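Side-chain contact in FERM, RhoGEF and pleckstrin domain protein 2 (Danio rerio, PDB 6D21), which probably acts as a guanine nucleotide exchange factor that activates RAC1, its FERM domain being the part described here: residues T96-L99 with F100-Q103. Sequence-based numbering, arbitrary orientation.
Sequences TRYL and FSLQ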
loop_
_atom_site.group_PDB
_atom_site.type_symbol
_atom_site.label_atom_id
_atom_site.label_comp_id
_atom_site.label_asym_id
_atom_site.label_seq_id
_atom_site.Cartn_x
_atom_site.Cartn_y
_atom_site.Cartn_z
ATOM N N THR A 96 -1.420 11.219 10.323
ATOM C CA THR A 96 -1.426 10.676 8.968
ATOM C C THR A 96 -0.055 10.139 8.607
ATOM O O THR A 96 0.056 9.079 8.006
ATOM C CB THR A 96 -1.834 11.742 7.912
ATOM O OG1 THR A 96 -3.016 12.403 8.347
ATOM C CG2 THR A 96 -2.106 11.088 6.558
ATOM N N ARG A 97 0.993 10.893 8.958
ATOM C CA ARG A 97 2.368 10.460 8.699
ATOM C C ARG A 97 2.685 9.204 9.491
ATOM O O ARG A 97 3.397 8.349 9.010
ATOM C CB ARG A 97 3.377 11.561 9.048
ATOM C CG ARG A 97 3.292 12.779 8.121
ATOM C CD ARG A 97 4.473 13.741 8.322
ATOM N NE ARG A 97 4.565 14.233 9.694
ATOM C CZ ARG A 97 4.018 15.370 10.107
ATOM N NH1 ARG A 97 3.347 16.128 9.252
ATOM N NH2 ARG A 97 4.159 15.759 11.364
ATOM N N TYR A 98 2.171 9.124 10.716
ATOM C CA TYR A 98 2.292 7.919 11.534
ATOM C C TYR A 98 1.697 6.697 10.824
ATOM O O TYR A 98 2.338 5.644 10.716
ATOM C CB TYR A 98 1.606 8.145 12.886
ATOM C CG TYR A 98 1.494 6.913 13.763
ATOM C CD1 TYR A 98 2.618 6.162 14.096
ATOM C CD2 TYR A 98 0.262 6.527 14.303
ATOM C CE1 TYR A 98 2.519 5.034 14.930
ATOM C CE2 TYR A 98 0.151 5.402 15.149
ATOM C CZ TYR A 98 1.278 4.664 15.455
ATOM O OH TYR A 98 1.159 3.553 16.272
ATOM N N LEU A 99 0.486 6.864 10.294
ATOM C CA LEU A 99 -0.179 5.779 9.578
ATOM C C LEU A 99 0.614 5.378 8.363
ATOM O O LEU A 99 0.742 4.176 8.073
ATOM C CB LEU A 99 -1.605 6.168 9.177
ATOM C CG LEU A 99 -2.648 6.263 10.304
ATOM C CD1 LEU A 99 -4.063 6.365 9.734
ATOM C CD2 LEU A 99 -2.568 5.062 11.241
ATOM N N PHE A 100 1.167 6.351 7.639
ATOM C CA PHE A 100 2.012 5.983 6.500
ATOM C C PHE A 100 3.265 5.227 6.931
ATOM O O PHE A 100 3.650 4.267 6.274
ATOM C CB PHE A 100 2.397 7.215 5.668
ATOM C CG PHE A 100 1.461 7.464 4.534
ATOM C CD1 PHE A 100 0.287 8.156 4.740
ATOM C CD2 PHE A 100 1.731 6.956 3.268
ATOM C CE1 PHE A 100 -0.629 8.358 3.700
ATOM C CE2 PHE A 100 0.833 7.179 2.213
ATOM C CZ PHE A 100 -0.352 7.877 2.442
ATOM N N SER A 101 3.899 5.623 8.033
ATOM C CA SER A 101 5.055 4.857 8.505
ATOM C C SER A 101 4.658 3.403 8.894
ATOM O O SER A 101 5.426 2.470 8.693
ATOM C CB SER A 101 5.750 5.563 9.683
ATOM O OG SER A 101 5.013 5.485 10.877
ATOM N N LEU A 102 3.450 3.222 9.413
ATOM C CA LEU A 102 2.939 1.876 9.711
ATOM C C LEU A 102 2.634 1.099 8.444
ATOM O O LEU A 102 2.724 -0.121 8.433
ATOM C CB LEU A 102 1.672 1.938 10.566
ATOM C CG LEU A 102 1.837 2.466 11.990
ATOM C CD1 LEU A 102 0.470 2.596 12.659
ATOM C CD2 LEU A 102 2.760 1.554 12.787
ATOM N N GLN A 103 2.248 1.791 7.384
ATOM C CA GLN A 103 2.046 1.102 6.102
ATOM C C GLN A 103 3.384 0.577 5.564
ATOM O O GLN A 103 3.486 -0.533 5.033
ATOM C CB GLN A 103 1.404 2.049 5.085
ATOM C CG GLN A 103 1.199 1.428 3.686
ATOM C CD GLN A 103 0.116 0.371 3.707
ATOM O OE1 GLN A 103 -1.029 0.645 4.070
ATOM N NE2 GLN A 103 0.479 -0.844 3.354
#
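Leu-102 lays its CD1 methyl over one face of the Tyr-98 ring, one helical turn earlier, as a CH-pi contact 3.9 Å from the ring centroid. The methyl is displaced toward the hydroxyl end, and its closest ring atom is Tyr-98 CZ, 3.6 Å from Leu-102 CD1. With Tyr-98 CG anti to the backbone N (chi1 172°), the ring leans along the helix toward Leu-102, whose branched end suits a flat aromatic face. An alanine in place of Tyr-98 would probably leave the CD1 methyl of Leu-102 without its aromatic cover and freer to turn. Leu-99 CD2 also reaches Leu-102 CD1, at 4.2 Å.

The Phe-100 ring lies with its edge to a backbone carbonyl, its CD1 being 3.4 Å from Thr-96 O, which sits near the ring plane.

Among the polar contacts, ordinary i to i+4 backbone bonds run from Thr-96 O through Leu-99 O. Tyr-98 O accepts twice, from Leu-102 N at 3.0 Å and from Ser-101 OG at 2.7 Å. Serine suits this place because its short hydroxyl, at chi1 73°, folds back onto the preceding turn.

The turn belongs to helix 94-110 of the FERM central domain. Phe-100 and Arg-97 pack on helix 172-183, whereas Leu-99 and Gln-103 face strand 76-81 of the ubiquitin-like N-terminal domain, Gln-103 OE1 accepting from Val-81 N, and Thr-96 OG1 is hydrogen-bonded to Glu-41 OE2, joining the two lobes.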